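Side-chain contacts in uncharacterized protein (PDB 3OMD), which is of unknown function and belongs to the DUF5069 family, with helices as its only regular secondary structure: residues Asp24-Lys27 with Arg28-Lys32; Val134-Leu137 with Asp138-Glu141. All blocks are in the same frame, centred on the assembly; numbering follows the deposited sequence.

Contact 1. Residues Asp24-Lys27 with Arg28-Lys32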
loop_
_atom_site.group_PDB
_atom_site.type_symbol
_atom_site.label_atom_id
_atom_site.label_comp_id
_atom_site.label_asym_id
_atom_site.label_seq_id
_atom_site.Cartn_x
_atom_site.Cartn_y
_atom_site.Cartn_z
ATOM N N ASP A 24 1.931 2.273 -7.935
ATOM C CA ASP A 24 0.921 2.046 -6.868
ATOM C C ASP A 24 1.646 1.510 -5.621
ATOM O O ASP A 24 2.814 1.091 -5.675
ATOM C CB ASP A 24 -0.035 0.937 -7.320
ATOM C CG ASP A 24 -0.972 1.358 -8.398
ATOM O OD1 ASP A 24 -1.144 2.577 -8.687
ATOM O OD2 ASP A 24 -1.613 0.452 -9.025
ATOM N N HIS A 25 0.921 1.536 -4.505
ATOM C CA HIS A 25 1.330 1.017 -3.188
ATOM C C HIS A 25 2.450 1.790 -2.498
ATOM O O HIS A 25 2.513 1.792 -1.259
ATOM C CB HIS A 25 1.710 -0.488 -3.226
ATOM C CG HIS A 25 1.510 -1.147 -1.903
ATOM N ND1 HIS A 25 0.256 -1.280 -1.345
ATOM C CD2 HIS A 25 2.397 -1.591 -0.969
ATOM C CE1 HIS A 25 0.377 -1.815 -0.142
ATOM N NE2 HIS A 25 1.663 -2.011 0.109
ATOM N N LEU A 26 3.349 2.423 -3.275
ATOM C CA LEU A 26 4.569 3.016 -2.658
ATOM C C LEU A 26 4.216 4.087 -1.602
ATOM O O LEU A 26 4.754 4.057 -0.473
ATOM C CB LEU A 26 5.491 3.562 -3.755
ATOM C CG LEU A 26 6.734 4.289 -3.216
ATOM C CD1 LEU A 26 7.562 3.425 -2.255
ATOM C CD2 LEU A 26 7.584 4.769 -4.438
ATOM N N LYS A 27 3.321 5.035 -1.927
ATOM C CA LYS A 27 2.958 6.044 -0.890
ATOM C C LYS A 27 2.367 5.350 0.343
ATOM O O LYS A 27 2.668 5.735 1.473
ATOM C CB LYS A 27 1.942 7.040 -1.449
ATOM C CG LYS A 27 2.576 8.058 -2.424
ATOM C CD LYS A 27 1.551 9.125 -2.769
ATOM C CE LYS A 27 2.160 10.164 -3.704
ATOM N NZ LYS A 27 1.177 11.279 -3.987
ATOM N N ARG A 28 1.469 4.378 0.102
ATOM C CA ARG A 28 0.774 3.703 1.183
ATOM C C ARG A 28 1.774 2.987 2.107
ATOM O O ARG A 28 1.668 3.055 3.342
ATOM C CB ARG A 28 -0.205 2.687 0.577
ATOM C CG ARG A 28 -1.063 1.953 1.635
ATOM C CD ARG A 28 -2.140 1.187 0.921
ATOM N NE ARG A 28 -3.099 0.607 1.866
ATOM C CZ ARG A 28 -4.134 1.268 2.381
ATOM N NH1 ARG A 28 -4.394 2.520 2.011
ATOM N NH2 ARG A 28 -4.943 0.643 3.246
ATOM N N VAL A 29 2.732 2.281 1.511
ATOM C CA VAL A 29 3.699 1.566 2.335
ATOM C C VAL A 29 4.744 2.476 2.964
ATOM O O VAL A 29 5.274 2.123 4.020
ATOM C CB VAL A 29 4.305 0.358 1.558
ATOM C CG1 VAL A 29 5.359 0.790 0.521
ATOM C CG2 VAL A 29 4.894 -0.646 2.525
ATOM N N ILE A 30 5.072 3.605 2.325
ATOM C CA ILE A 30 5.818 4.637 3.075
ATOM C C ILE A 30 5.105 4.976 4.385
ATOM O O ILE A 30 5.717 4.996 5.465
ATOM C CB ILE A 30 6.046 5.883 2.201
ATOM C CG1 ILE A 30 7.075 5.547 1.098
ATOM C CG2 ILE A 30 6.543 7.102 3.052
ATOM C CD1 ILE A 30 7.097 6.678 -0.013
ATOM N N ASP A 31 3.805 5.228 4.284
ATOM C CA ASP A 31 3.054 5.634 5.478
ATOM C C ASP A 31 3.042 4.522 6.510
ATOM O O ASP A 31 3.217 4.773 7.700
ATOM C CB ASP A 31 1.624 5.986 5.092
ATOM C CG ASP A 31 1.532 7.250 4.255
ATOM O OD1 ASP A 31 2.514 8.034 4.165
ATOM O OD2 ASP A 31 0.452 7.484 3.644
ATOM N N LYS A 32 2.834 3.294 6.043
ATOM C CA LYS A 32 2.799 2.157 6.972
ATOM C C LYS A 32 4.180 1.927 7.594
ATOM O O LYS A 32 4.262 1.585 8.785
ATOM C CB LYS A 32 2.332 0.869 6.264
ATOM C CG LYS A 32 0.830 0.971 5.858
ATOM C CD LYS A 32 0.362 -0.161 4.930
ATOM C CE LYS A 32 0.493 -1.455 5.633
ATOM N NZ LYS A 32 0.196 -2.597 4.644
#

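Contact 2. Residues Val134-Leu137 with Asp138-Glu141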
loop_
_atom_site.group_PDB
_atom_site.type_symbol
_atom_site.label_atom_id
_atom_site.label_comp_id
_atom_site.label_asym_id
_atom_site.label_seq_id
_atom_site.Cartn_x
_atom_site.Cartn_y
_atom_site.Cartn_z
ATOM N N VAL A 134 -8.037 -3.360 -3.840
ATOM C CA VAL A 134 -7.549 -1.976 -3.660
ATOM C C VAL A 134 -8.715 -0.981 -3.670
ATOM O O VAL A 134 -8.643 0.075 -3.019
ATOM C CB VAL A 134 -6.432 -1.597 -4.640
ATOM C CG1 VAL A 134 -5.230 -2.520 -4.418
ATOM C CG2 VAL A 134 -6.901 -1.545 -6.081
ATOM N N LYS A 135 -9.789 -1.300 -4.384
ATOM C CA LYS A 135 -10.959 -0.400 -4.372
ATOM C C LYS A 135 -11.695 -0.522 -3.057
ATOM O O LYS A 135 -12.218 0.475 -2.526
ATOM C CB LYS A 135 -11.896 -0.669 -5.549
ATOM C CG LYS A 135 -11.440 -0.008 -6.843
ATOM C CD LYS A 135 -12.597 0.122 -7.838
ATOM C CE LYS A 135 -12.208 0.856 -9.118
ATOM N NZ LYS A 135 -11.692 2.252 -8.913
ATOM N N LEU A 136 -11.734 -1.727 -2.497
ATOM C CA LEU A 136 -12.359 -1.899 -1.181
ATOM C C LEU A 136 -11.611 -1.067 -0.111
ATOM O O LEU A 136 -12.234 -0.446 0.755
ATOM C CB LEU A 136 -12.409 -3.389 -0.801
ATOM C CG LEU A 136 -13.196 -3.681 0.482
ATOM C CD1 LEU A 136 -14.664 -3.270 0.298
ATOM C CD2 LEU A 136 -13.084 -5.188 0.779
ATOM N N LEU A 137 -10.272 -1.073 -0.165
ATOM C CA LEU A 137 -9.495 -0.249 0.770
ATOM C C LEU A 137 -9.876 1.232 0.636
ATOM O O LEU A 137 -10.037 1.915 1.654
ATOM C CB LEU A 137 -7.998 -0.436 0.523
ATOM C CG LEU A 137 -7.431 -1.789 0.976
ATOM C CD1 LEU A 137 -6.015 -1.965 0.459
ATOM C CD2 LEU A 137 -7.433 -1.885 2.500
ATOM N N ASP A 138 -9.952 1.761 -0.589
ATOM C CA ASP A 138 -10.340 3.172 -0.742
ATOM C C ASP A 138 -11.738 3.408 -0.185
ATOM O O ASP A 138 -12.008 4.476 0.375
ATOM C CB ASP A 138 -10.287 3.598 -2.214
ATOM C CG ASP A 138 -8.935 4.097 -2.640
ATOM O OD1 ASP A 138 -8.071 4.382 -1.786
ATOM O OD2 ASP A 138 -8.774 4.231 -3.868
ATOM N N LEU A 139 -12.646 2.443 -0.382
ATOM C CA LEU A 139 -14.017 2.611 0.129
ATOM C C LEU A 139 -13.986 2.699 1.653
ATOM O O LEU A 139 -14.625 3.611 2.233
ATOM C CB LEU A 139 -14.882 1.420 -0.327
ATOM C CG LEU A 139 -16.325 1.394 0.177
ATOM C CD1 LEU A 139 -17.080 2.493 -0.528
ATOM C CD2 LEU A 139 -16.948 0.028 -0.135
ATOM N N GLU A 140 -13.257 1.775 2.299
ATOM C CA GLU A 140 -13.196 1.765 3.765
ATOM C C GLU A 140 -12.544 3.058 4.280
ATOM O O GLU A 140 -12.882 3.546 5.389
ATOM C CB GLU A 140 -12.452 0.531 4.282
ATOM C CG GLU A 140 -12.317 0.519 5.821
ATOM C CD GLU A 140 -12.433 -0.858 6.518
ATOM O OE1 GLU A 140 -12.687 -1.899 5.873
ATOM O OE2 GLU A 140 -12.285 -0.879 7.777
ATOM N N GLU A 141 -11.599 3.598 3.495
ATOM C CA GLU A 141 -10.839 4.779 3.909
ATOM C C GLU A 141 -11.478 6.081 3.377
ATOM O O GLU A 141 -10.853 7.146 3.302
ATOM C CB GLU A 141 -9.384 4.643 3.469
ATOM C CG GLU A 141 -8.696 3.524 4.291
ATOM C CD GLU A 141 -7.308 3.207 3.885
ATOM O OE1 GLU A 141 -6.807 3.678 2.826
ATOM O OE2 GLU A 141 -6.713 2.396 4.633
HETATM O O HOH W 1 -7.474 1.989 -4.717
#

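Contact 1. Residues Asp24-Lys27 with Arg28-Lys32
The imidazole of His25 meets Arg28 and Val29 obliquely, without a true stack on either. Arg28 CD comes to the ND1-CE1 side of the ring, 4.1 Å from His25 CE1. Val29 CB comes to the CD2-NE2 side, 3.7 Å from His25 CD2. The ring of Tyr102 also meets the imidazole, the two planes at about 70°. The guanidinium of Arg28 is turned 51° from the His25 ring and leads away to a salt bridge with Glu141. With CG trans to the backbone N (chi1 -154°), the His25 ring swings alongside Arg28 and Val29. Both ring nitrogens are used: ND1 bonds Tyr102 OH and NE2 bonds Asp51. Without the ring, as with an alanine here, Tyr102 and Asp51 would probably lose these bonds and a gap would open beside Val29 CB and the Arg28 chain. A separate apolar pair forms where Leu26 CD1 packs 4.0 Å from Ile30 CD1. Phe65 of helix 62-69 touches both residues. The extended chain of Lys27 leads to a salt bridge with Asp18, while Asp31 pairs with Arg14. The backbone bond from Val29 N to His25 O is 2.8 Å long. Ile30 N to Leu26 O and Asp31 N to Lys27 O continue the pattern. This is the buried first turn of an alpha-helix, with His25 at the N-cap position of helix 26-38.

Contact 2. Residues Val134-Leu137 with Asp138-Glu141
Leu136 and Leu139 touch through their methyls, CD1 of the first 4.0 Å from CD2 of the second. The pair sits on the last turns of an alpha-helix, 133-140, and Glu141 is the first residue to leave helical geometry. Both leucines have CG anti to the backbone N (chi1 -173° for Leu136), which turns the two branched ends to the same flank of the helix. Four successive backbone bonds hold the turns together. Glu140 N to Leu136 O is 2.9 Å and nearly straight. Glu141 N to Leu137 O has the same length but bends to 141° as the helix ends. The carbonyl of Leu137 also lies close to the side chain of Glu141, whose CB is 3.3 Å from Leu137 O. Asp138 OD2 reaches the backbone through a water. This water donates to Asp138 OD2 at 2.7 Å and to Val134 O at 2.8 Å. That carbonyl accepts a second bond, 3.2 Å long, from Asp138 N. Farther out, helix 110-123 packs on Leu136 through Phe116, Val119 and Arg120. Ser15 OG bonds Asp138 OD1, and Tyr44 OH bonds Glu141 OE2. Arg143 joins the two acids of the helix end: its NH1 makes salt bridges to both Asp138 OD1 and Glu141 OE1.

From the N terminus, contact 1 comes first, at the start of helix 26-38, and contact 2 follows near the C terminus, at the end of helix 133-140. Each is local and closes only successive helical turns, not a long loop. They run in series and neither nest nor cross. Their centres lie about 14 Å apart, yet they touch directly. Arg28 NH1 of contact 1 makes a 2.8 Å salt bridge to Glu141 OE1 of contact 2, and Arg28 NH2 packs 3.6 Å from Leu137 CD2. This ties the first turn of helix 26-38 to the end of the last helix, across most of the sequence.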